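Local structure of halogenase PltM (Pseudomonas fluorescens, 6BZN) at residues S374-Q378 against R379-I383; S422-N425 against L426-F430; L434-D437 against L438-G442; E468-F471 against R472-Q476. The protein halogenates phenolic compounds, with unusual latitude in both substrate and halide, probably as a flavin-dependent enzyme related to the tryptophan halogenases. One frame throughout, in Å; residues are numbered along the deposited sequence.

Interaction 1 (S374-Q378 against R379-I383); sequences SNRWQ and REQFI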
loop_
_atom_site.group_PDB
_atom_site.type_symbol
_atom_site.label_atom_id
_atom_site.label_comp_id
_atom_site.label_asym_id
_atom_site.label_seq_id
_atom_site.Cartn_x
_atom_site.Cartn_y
_atom_site.Cartn_z
ATOM N N SER A 374 -27.288 -11.141 13.324
ATOM C CA SER A 374 -28.675 -10.893 12.958
ATOM C C SER A 374 -29.178 -11.897 11.915
ATOM O O SER A 374 -30.377 -11.931 11.630
ATOM C CB SER A 374 -28.796 -9.463 12.437
ATOM O OG SER A 374 -28.027 -9.310 11.249
ATOM N N ASN A 375 -28.275 -12.714 11.361
ATOM C CA ASN A 375 -28.566 -13.590 10.227
ATOM C C ASN A 375 -29.249 -12.855 9.060
ATOM O O ASN A 375 -30.245 -13.323 8.499
ATOM C CB ASN A 375 -29.390 -14.811 10.678
ATOM C CG ASN A 375 -29.520 -15.878 9.591
ATOM O OD1 ASN A 375 -28.570 -16.175 8.856
ATOM N ND2 ASN A 375 -30.710 -16.454 9.484
ATOM N N ARG A 376 -28.704 -11.695 8.717
ATOM C CA ARG A 376 -29.153 -10.924 7.569
ATOM C C ARG A 376 -27.956 -10.726 6.658
ATOM O O ARG A 376 -26.926 -10.214 7.092
ATOM C CB ARG A 376 -29.716 -9.575 8.015
ATOM C CG ARG A 376 -31.061 -9.681 8.723
ATOM C CD ARG A 376 -31.307 -8.515 9.676
ATOM N NE ARG A 376 -31.217 -7.207 9.013
ATOM C CZ ARG A 376 -30.178 -6.359 9.050
ATOM N NH1 ARG A 376 -29.059 -6.625 9.737
ATOM N NH2 ARG A 376 -30.258 -5.208 8.383
ATOM N N TRP A 377 -28.099 -11.149 5.410
ATOM C CA TRP A 377 -27.012 -11.115 4.438
ATOM C C TRP A 377 -27.491 -10.472 3.146
ATOM O O TRP A 377 -27.955 -11.144 2.217
ATOM C CB TRP A 377 -26.502 -12.530 4.210
ATOM C CG TRP A 377 -25.940 -13.144 5.455
ATOM C CD1 TRP A 377 -26.578 -13.990 6.318
ATOM C CD2 TRP A 377 -24.632 -12.941 5.989
ATOM N NE1 TRP A 377 -25.736 -14.344 7.345
ATOM C CE2 TRP A 377 -24.535 -13.711 7.170
ATOM C CE3 TRP A 377 -23.524 -12.194 5.580
ATOM C CZ2 TRP A 377 -23.373 -13.752 7.945
ATOM C CZ3 TRP A 377 -22.364 -12.232 6.361
ATOM C CH2 TRP A 377 -22.298 -13.005 7.521
ATOM N N GLN A 378 -27.384 -9.149 3.109
ATOM C CA GLN A 378 -27.818 -8.351 1.968
ATOM C C GLN A 378 -26.721 -7.368 1.562
ATOM O O GLN A 378 -26.066 -6.765 2.428
ATOM C CB GLN A 378 -29.088 -7.579 2.322
ATOM C CG GLN A 378 -30.287 -8.466 2.661
ATOM C CD GLN A 378 -30.865 -9.147 1.428
ATOM O OE1 GLN A 378 -31.267 -8.475 0.485
ATOM N NE2 GLN A 378 -30.908 -10.475 1.428
ATOM N N ARG A 379 -26.559 -7.193 0.254
ATOM C CA ARG A 379 -25.555 -6.292 -0.318
ATOM C C ARG A 379 -25.535 -4.922 0.360
ATOM O O ARG A 379 -24.460 -4.396 0.668
ATOM C CB ARG A 379 -25.797 -6.127 -1.822
ATOM C CG ARG A 379 -24.997 -5.016 -2.500
ATOM C CD ARG A 379 -25.138 -5.031 -4.013
ATOM N NE ARG A 379 -24.850 -3.706 -4.565
ATOM C CZ ARG A 379 -23.625 -3.216 -4.782
ATOM N NH1 ARG A 379 -22.528 -3.932 -4.519
ATOM N NH2 ARG A 379 -23.493 -1.999 -5.271
ATOM N N GLU A 380 -26.715 -4.341 0.579
ATOM C CA GLU A 380 -26.800 -2.985 1.121
ATOM C C GLU A 380 -26.124 -2.826 2.492
ATOM O O GLU A 380 -25.627 -1.750 2.806
ATOM C CB GLU A 380 -28.266 -2.495 1.164
ATOM C CG GLU A 380 -28.445 -0.979 1.327
ATOM C CD GLU A 380 -27.953 -0.123 0.147
ATOM O OE1 GLU A 380 -27.594 -0.658 -0.934
ATOM O OE2 GLU A 380 -27.926 1.120 0.308
ATOM N N GLN A 381 -26.054 -3.901 3.282
ATOM C CA GLN A 381 -25.351 -3.863 4.566
ATOM C C GLN A 381 -23.869 -3.557 4.401
ATOM O O GLN A 381 -23.254 -3.049 5.314
ATOM C CB GLN A 381 -25.483 -5.198 5.314
ATOM C CG GLN A 381 -26.901 -5.542 5.763
ATOM C CD GLN A 381 -27.089 -7.037 6.016
ATOM O OE1 GLN A 381 -28.005 -7.664 5.468
ATOM N NE2 GLN A 381 -26.205 -7.623 6.812
ATOM N N PHE A 382 -23.301 -3.898 3.245
ATOM C CA PHE A 382 -21.852 -3.753 3.015
ATOM C C PHE A 382 -21.513 -2.606 2.068
ATOM O O PHE A 382 -20.362 -2.444 1.678
ATOM C CB PHE A 382 -21.297 -5.084 2.507
ATOM C CG PHE A 382 -21.683 -6.254 3.375
ATOM C CD1 PHE A 382 -21.150 -6.390 4.641
ATOM C CD2 PHE A 382 -22.582 -7.213 2.925
ATOM C CE1 PHE A 382 -21.514 -7.452 5.455
ATOM C CE2 PHE A 382 -22.947 -8.277 3.732
ATOM C CZ PHE A 382 -22.414 -8.390 5.004
ATOM N N ILE A 383 -22.497 -1.765 1.749
ATOM C CA ILE A 383 -22.315 -0.767 0.695
ATOM C C ILE A 383 -21.201 0.234 1.007
ATOM O O ILE A 383 -20.491 0.659 0.112
ATOM C CB ILE A 383 -23.646 -0.046 0.341
ATOM C CG1 ILE A 383 -23.539 0.686 -0.994
ATOM C CG2 ILE A 383 -24.095 0.900 1.446
ATOM C CD1 ILE A 383 -23.456 -0.228 -2.197
#

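Interaction 2 (S422-N425 against L426-F430); sequences SGSN and LGSAF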
loop_
_atom_site.group_PDB
_atom_site.type_symbol
_atom_site.label_atom_id
_atom_site.label_comp_id
_atom_site.label_asym_id
_atom_site.label_seq_id
_atom_site.Cartn_x
_atom_site.Cartn_y
_atom_site.Cartn_z
ATOM N N SER A 422 0.873 16.768 2.055
ATOM C CA SER A 422 -0.125 17.469 2.845
ATOM C C SER A 422 -1.381 16.624 3.058
ATOM O O SER A 422 -1.932 16.609 4.159
ATOM C CB SER A 422 -0.476 18.840 2.237
ATOM O OG SER A 422 -0.996 18.759 0.906
ATOM N N GLY A 423 -1.807 15.908 2.027
ATOM C CA GLY A 423 -2.951 15.019 2.138
ATOM C C GLY A 423 -2.710 13.847 3.059
ATOM O O GLY A 423 -3.514 13.571 3.954
ATOM N N SER A 424 -1.592 13.157 2.842
ATOM C CA SER A 424 -1.206 12.057 3.712
ATOM C C SER A 424 -1.086 12.497 5.175
ATOM O O SER A 424 -1.528 11.794 6.082
ATOM C CB SER A 424 0.110 11.441 3.240
ATOM O OG SER A 424 0.527 10.439 4.150
ATOM N N ASN A 425 -0.463 13.652 5.406
ATOM C CA ASN A 425 -0.322 14.185 6.768
ATOM C C ASN A 425 -1.685 14.423 7.432
ATOM O O ASN A 425 -1.846 14.107 8.607
ATOM C CB ASN A 425 0.471 15.500 6.782
ATOM C CG ASN A 425 1.935 15.335 6.388
ATOM O OD1 ASN A 425 2.508 14.228 6.384
ATOM N ND2 ASN A 425 2.564 16.444 6.088
ATOM N N LEU A 426 -2.655 14.954 6.677
ATOM C CA LEU A 426 -4.019 15.157 7.186
ATOM C C LEU A 426 -4.721 13.825 7.501
ATOM O O LEU A 426 -5.306 13.682 8.565
ATOM C CB LEU A 426 -4.862 16.016 6.235
ATOM C CG LEU A 426 -4.604 17.536 6.310
ATOM C CD1 LEU A 426 -5.207 18.253 5.124
ATOM C CD2 LEU A 426 -5.146 18.151 7.591
ATOM N N GLY A 427 -4.610 12.845 6.611
ATOM C CA GLY A 427 -5.229 11.533 6.839
ATOM C C GLY A 427 -4.643 10.813 8.038
ATOM O O GLY A 427 -5.375 10.241 8.855
ATOM N N SER A 428 -3.324 10.853 8.146
ATOM C CA SER A 428 -2.624 10.275 9.288
ATOM C C SER A 428 -3.069 10.910 10.606
ATOM O O SER A 428 -3.351 10.216 11.570
ATOM C CB SER A 428 -1.120 10.413 9.111
ATOM O OG SER A 428 -0.729 9.764 7.908
ATOM N N ALA A 429 -3.136 12.242 10.632
ATOM C CA ALA A 429 -3.611 12.949 11.820
ATOM C C ALA A 429 -5.041 12.547 12.165
ATOM O O ALA A 429 -5.353 12.355 13.348
ATOM C CB ALA A 429 -3.502 14.462 11.639
ATOM N N PHE A 430 -5.901 12.402 11.149
ATOM C CA PHE A 430 -7.287 11.984 11.378
ATOM C C PHE A 430 -7.362 10.593 12.022
ATOM O O PHE A 430 -8.084 10.385 13.004
ATOM C CB PHE A 430 -8.126 12.001 10.097
ATOM C CG PHE A 430 -9.599 11.910 10.360
ATOM C CD1 PHE A 430 -10.349 13.066 10.572
ATOM C CD2 PHE A 430 -10.234 10.675 10.437
ATOM C CE1 PHE A 430 -11.708 12.992 10.838
ATOM C CE2 PHE A 430 -11.597 10.593 10.708
ATOM C CZ PHE A 430 -12.330 11.756 10.905
HETATM O O HOH W 1 1.841 11.338 6.851
#

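Interaction 3 (L434-D437 against L438-G442); sequences LLHD and LEHSG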
loop_
_atom_site.group_PDB
_atom_site.type_symbol
_atom_site.label_atom_id
_atom_site.label_comp_id
_atom_site.label_asym_id
_atom_site.label_seq_id
_atom_site.Cartn_x
_atom_site.Cartn_y
_atom_site.Cartn_z
ATOM N N LEU A 434 -8.778 9.291 15.823
ATOM C CA LEU A 434 -9.705 8.152 15.985
ATOM C C LEU A 434 -9.168 7.124 16.976
ATOM O O LEU A 434 -9.918 6.614 17.818
ATOM C CB LEU A 434 -9.988 7.462 14.641
ATOM C CG LEU A 434 -10.823 8.167 13.576
ATOM C CD1 LEU A 434 -10.852 7.365 12.280
ATOM C CD2 LEU A 434 -12.233 8.395 14.088
ATOM N N LEU A 435 -7.877 6.822 16.868
ATOM C CA LEU A 435 -7.224 5.868 17.755
ATOM C C LEU A 435 -7.199 6.391 19.192
ATOM O O LEU A 435 -7.535 5.658 20.117
ATOM C CB LEU A 435 -5.794 5.580 17.288
ATOM C CG LEU A 435 -4.957 4.602 18.110
ATOM C CD1 LEU A 435 -5.551 3.200 18.116
ATOM C CD2 LEU A 435 -3.547 4.572 17.558
ATOM N N HIS A 436 -6.783 7.644 19.366
ATOM C CA HIS A 436 -6.808 8.271 20.684
ATOM C C HIS A 436 -8.187 8.180 21.347
ATOM O O HIS A 436 -8.277 7.762 22.501
ATOM C CB HIS A 436 -6.365 9.726 20.640
ATOM C CG HIS A 436 -6.149 10.310 22.001
ATOM N ND1 HIS A 436 -7.108 11.054 22.652
ATOM C CD2 HIS A 436 -5.105 10.209 22.857
ATOM C CE1 HIS A 436 -6.652 11.415 23.839
ATOM N NE2 HIS A 436 -5.438 10.915 23.987
ATOM N N ASP A 437 -9.243 8.522 20.611
ATOM C CA ASP A 437 -10.619 8.448 21.134
ATOM C C ASP A 437 -11.017 7.018 21.499
ATOM O O ASP A 437 -11.607 6.784 22.564
ATOM C CB ASP A 437 -11.636 9.047 20.143
ATOM C CG ASP A 437 -11.457 10.549 19.943
ATOM O OD1 ASP A 437 -10.792 11.202 20.770
ATOM O OD2 ASP A 437 -11.976 11.091 18.949
ATOM N N LEU A 438 -10.677 6.064 20.628
ATOM C CA LEU A 438 -10.957 4.652 20.897
ATOM C C LEU A 438 -10.176 4.115 22.106
ATOM O O LEU A 438 -10.729 3.344 22.887
ATOM C CB LEU A 438 -10.656 3.778 19.670
ATOM C CG LEU A 438 -10.920 2.274 19.827
ATOM C CD1 LEU A 438 -12.399 2.021 20.049
ATOM C CD2 LEU A 438 -10.435 1.506 18.605
ATOM N N GLU A 439 -8.900 4.481 22.228
ATOM C CA GLU A 439 -8.043 3.965 23.319
ATOM C C GLU A 439 -8.612 4.342 24.683
ATOM O O GLU A 439 -8.702 3.502 25.579
ATOM C CB GLU A 439 -6.582 4.441 23.195
ATOM C CG GLU A 439 -5.701 3.537 22.328
ATOM C CD GLU A 439 -4.307 4.098 22.026
ATOM O OE1 GLU A 439 -4.089 5.332 22.138
ATOM O OE2 GLU A 439 -3.421 3.295 21.646
ATOM N N HIS A 440 -9.044 5.589 24.801
ATOM C CA HIS A 440 -9.536 6.128 26.060
ATOM C C HIS A 440 -11.016 5.900 26.353
ATOM O O HIS A 440 -11.380 5.740 27.520
ATOM C CB HIS A 440 -9.163 7.610 26.161
ATOM C CG HIS A 440 -7.702 7.812 26.398
ATOM N ND1 HIS A 440 -7.169 7.928 27.665
ATOM C CD2 HIS A 440 -6.651 7.829 25.544
ATOM C CE1 HIS A 440 -5.856 8.048 27.578
ATOM N NE2 HIS A 440 -5.515 7.989 26.303
ATOM N N SER A 441 -11.862 5.887 25.326
ATOM C CA SER A 441 -13.294 5.659 25.524
ATOM C C SER A 441 -13.650 4.175 25.595
ATOM O O SER A 441 -14.678 3.829 26.159
ATOM C CB SER A 441 -14.118 6.329 24.420
ATOM O OG SER A 441 -14.150 5.540 23.239
ATOM N N GLY A 442 -12.826 3.312 25.000
ATOM C CA GLY A 442 -13.199 1.920 24.756
ATOM C C GLY A 442 -14.424 1.709 23.869
ATOM O O GLY A 442 -14.920 0.591 23.770
#

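Interaction 4 (E468-F471 against R472-Q476); sequences ESLF and RQSCQ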
loop_
_atom_site.group_PDB
_atom_site.type_symbol
_atom_site.label_atom_id
_atom_site.label_comp_id
_atom_site.label_asym_id
_atom_site.label_seq_id
_atom_site.Cartn_x
_atom_site.Cartn_y
_atom_site.Cartn_z
ATOM N N GLU A 468 -9.186 18.239 -0.212
ATOM C CA GLU A 468 -9.698 17.537 -1.385
ATOM C C GLU A 468 -9.915 18.477 -2.568
ATOM O O GLU A 468 -9.812 18.062 -3.721
ATOM C CB GLU A 468 -10.929 16.712 -1.025
ATOM C CG GLU A 468 -10.672 15.659 0.061
ATOM C CD GLU A 468 -9.495 14.699 -0.215
ATOM O OE1 GLU A 468 -9.131 14.484 -1.390
ATOM O OE2 GLU A 468 -8.940 14.123 0.758
ATOM N N SER A 469 -10.175 19.752 -2.275
ATOM C CA SER A 469 -10.151 20.810 -3.295
ATOM C C SER A 469 -8.747 20.978 -3.908
ATOM O O SER A 469 -8.598 21.062 -5.145
ATOM C CB SER A 469 -10.635 22.140 -2.689
ATOM O OG SER A 469 -10.434 23.212 -3.601
ATOM N N LEU A 470 -7.720 21.032 -3.058
ATOM C CA LEU A 470 -6.339 21.089 -3.540
ATOM C C LEU A 470 -5.999 19.876 -4.402
ATOM O O LEU A 470 -5.440 20.026 -5.491
ATOM C CB LEU A 470 -5.336 21.216 -2.385
ATOM C CG LEU A 470 -3.855 21.071 -2.720
ATOM C CD1 LEU A 470 -3.363 22.158 -3.660
ATOM C CD2 LEU A 470 -3.053 21.064 -1.425
ATOM N N PHE A 471 -6.358 18.678 -3.921
ATOM C CA PHE A 471 -6.038 17.465 -4.650
ATOM C C PHE A 471 -6.720 17.429 -6.017
ATOM O O PHE A 471 -6.061 17.189 -7.014
ATOM C CB PHE A 471 -6.407 16.247 -3.822
ATOM C CG PHE A 471 -6.059 14.939 -4.476
ATOM C CD1 PHE A 471 -4.771 14.460 -4.430
ATOM C CD2 PHE A 471 -7.035 14.191 -5.128
ATOM C CE1 PHE A 471 -4.448 13.249 -5.007
ATOM C CE2 PHE A 471 -6.717 12.975 -5.714
ATOM C CZ PHE A 471 -5.428 12.505 -5.661
ATOM N N ARG A 472 -8.022 17.701 -6.054
ATOM C CA ARG A 472 -8.800 17.709 -7.300
ATOM C C ARG A 472 -8.203 18.691 -8.327
ATOM O O ARG A 472 -7.911 18.320 -9.470
ATOM C CB ARG A 472 -10.271 18.039 -6.975
ATOM C CG ARG A 472 -11.250 18.058 -8.139
ATOM C CD ARG A 472 -12.677 18.416 -7.704
ATOM N NE ARG A 472 -12.763 19.594 -6.821
ATOM C CZ ARG A 472 -12.664 20.874 -7.206
ATOM N NH1 ARG A 472 -12.466 21.214 -8.485
ATOM N NH2 ARG A 472 -12.761 21.840 -6.297
ATOM N N GLN A 473 -7.970 19.928 -7.896
ATOM C CA GLN A 473 -7.431 20.956 -8.792
ATOM C C GLN A 473 -5.992 20.680 -9.238
ATOM O O GLN A 473 -5.647 20.898 -10.400
ATOM C CB GLN A 473 -7.547 22.342 -8.157
ATOM C CG GLN A 473 -8.985 22.790 -7.964
ATOM C CD GLN A 473 -9.067 24.179 -7.350
ATOM O OE1 GLN A 473 -9.418 24.340 -6.181
ATOM N NE2 GLN A 473 -8.710 25.176 -8.123
ATOM N N SER A 474 -5.161 20.176 -8.326
ATOM C CA SER A 474 -3.790 19.789 -8.677
ATOM C C SER A 474 -3.727 18.650 -9.697
ATOM O O SER A 474 -2.896 18.697 -10.603
ATOM C CB SER A 474 -2.992 19.412 -7.424
ATOM O OG SER A 474 -2.937 20.510 -6.538
ATOM N N CYS A 475 -4.586 17.636 -9.546
ATOM C CA CYS A 475 -4.663 16.549 -10.532
ATOM C C CYS A 475 -5.134 17.053 -11.896
ATOM O O CYS A 475 -4.604 16.617 -12.917
ATOM C CB CYS A 475 -5.564 15.408 -10.049
ATOM S SG CYS A 475 -4.866 14.498 -8.654
ATOM N N GLN A 476 -6.099 17.977 -11.902
ATOM C CA GLN A 476 -6.563 18.634 -13.145
ATOM C C GLN A 476 -5.410 19.342 -13.842
ATOM O O GLN A 476 -5.270 19.213 -15.059
ATOM C CB GLN A 476 -7.694 19.645 -12.883
ATOM C CG GLN A 476 -9.028 19.014 -12.536
ATOM C CD GLN A 476 -10.052 19.985 -11.932
ATOM O OE1 GLN A 476 -9.820 21.199 -11.839
ATOM N NE2 GLN A 476 -11.201 19.441 -11.516
#

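Interaction 1 (S374-Q378 against R379-I383)
Q381 reaches back to R376 and Q378 within the connection between helices 352-374 and 383-406, where an extended run folds into a short 3-10 turn at 379-381. Three hydrogen bonds tie the turn to the extended residues. Q381 N donates to Q378 O at 3.0 Å, closing the turn. The side-chain amide of Q381 then works at both ends: NE2 gives R376 O a bond of 2.7 Å that is nearly straight (160°) and lies in the amide plane, although it meets the carbonyl well above its own plane, while OE1 accepts a weak bond from Q378 N at 2.9 Å. Glutamine suits this place because one extended chain carries a donor and an acceptor to two backbone groups of the same non-helical run.

The apolar part lies elsewhere. W377 and F382 are buried, and both meet the ring of F188; the six-membered part of the indole approaches the rim of the phenyl ring. The charged ends find partners of their own: R379 pairs with E386 in helix 383-406. R376 bends at chi3 (56°), which brings NH1 round to S374 OG, a bond of 3.2 Å lying in the guanidinium plane.

Interaction 2 (S422-N425 against L426-F430)
S428 sits one helical turn beyond S424, and its short side chain folds back onto that turn in the buried middle of helix 410-441. Starting at CB, the methylene lies 3.4 Å from S424 O and farther from N425 O, close against the carbonyl ends of the preceding turn. The next atom is already the tip. OG stands beside its own backbone N (chi1 -58°), and this places it to donate to S424 O at 2.8 Å. The same carbonyl also takes the ordinary helical bond from S428 N at 2.9 Å, the two donors arriving from opposite faces of its plane.

OG has a further neighbour in a water 3.2 Å away. That water is also held at 3.1 Å from S424 OG and at 3.0 Å from N425 OD1, so three polar side chains of neighbouring turns converge on it. Two of them have further partners outside: S424 OG bonds to E69 OE2 of helix 68-81, and N425 ND2 to Y511 OH. A small side chain suits position 428, where P68 and E69 of helix 68-81 lie against S428.

Around the helix, L426 is the apolar counterpart. Its CB and CG each pass 3.6 Å from S422 O, and the side chain goes on to Y467 of helix 465-483. G423 and G427, linked by a backbone bond, keep their stretch of the surface slim.

Serine and asparagine thus bring polarity into a buried helix without leaving it unanswered: the S428 hydroxyl gives its proton to S424 O, and the water joins what the side chains cannot reach directly.

Interaction 3 (L434-D437 against L438-G442)
The C-terminal turn of helix 410-441 closes with S441 folded back on D437. S441 OG donates to D437 O at 2.9 Å, and S441 N reaches the same oxygen from the other face of the carbonyl plane. OG lies between its own backbone N and carbonyl carbon (chi1 81°), the crowded position, from where it also bonds to D443 N just past the helix. Serine is apt here, since one hydroxyl can give to the last turn and accept from the chain that leaves it.

That exit falls at G442, the first residue beyond the helix, whose positive phi (60°) favours glycine; its N still holds L438 O at 3.0 Å.

On the exposed flank H436 and H440 meet obliquely, their planes 35° apart. CD2 of H440 lies over one face of the H436 ring, 3.7 Å from H436 NE2, and its own ring edge is turned to H436 O.

Next to them E439 runs back along the helix with its chain extended, so that its CD comes 4.0 Å from L435 CG, while OE2 forms a long, weak ion pair with R75 of helix 68-81. With an alanine at E439, L435 would probably lose the cover over its CG and R75 a distant countercharge. The leucines face inward: L435 touches L76 of that helix, and L434 and L438 both rest on F447 of helix 444-452.

Interaction 4 (E468-F471 against R472-Q476)
F471 and C475 form the close-packed side of helix 465-483, set one turn apart against helix 383-406. The thiol sits over one face of the phenyl ring, 3.8 Å from SG to the ring centroid and 16° off the normal, a cysteine sulfur-aromatic contact; SG is nearest the far end of the ring, at CZ. CG anti to its own N (chi1 -178°) puts the ring where one face meets the sulfur, and the ring reaches T395 and L399. An alanine in place of F471 would probably strip SG of its aromatic partner and open a gap beside those two residues. Equally tight is S474, whose OG donates to L470 O at 2.8 Å and touches L470 CD1 at 3.3 Å, with W416 and V419 of helix 410-441 close by.

The other flank is looser. R472 is exposed, its NH2 no nearer than 3.8 Å to S469 OG. Q473 OE1 lies 3.0 Å from that same hydroxyl, but the bond is weak and not settled.

Polarity is therefore graded across the helix: the S474 hydroxyl is spent on L470 O and the sulfur rests on an aromatic face, whereas on the other flank the S469 hydroxyl is held by H502 NE2 of helix 488-502.

Interactions 2 and 3 lie on one helix, 410-441, with centres 18 Å apart, and both pack on helix 68-81. Interaction 4 touches interaction 2 where S422 OG meets L470 CD2 at 3.9 Å, joining helix 465-483 to the same long helix. Interaction 1 stands apart, its nearest atoms about 17 Å from those of interactions 2 and 3. It lies near a metal site: the W377 side chain is about 6 Å from that of D25, seen to bind calcium in a structure of this protein, and, separately, about 9 Å from a calcium ion present here. In interaction 2 the S424 side chain is about 10 Å from that of S351, which contacts FAD when bound; none is bound here. Interactions 3 and 4 are remote from such sites.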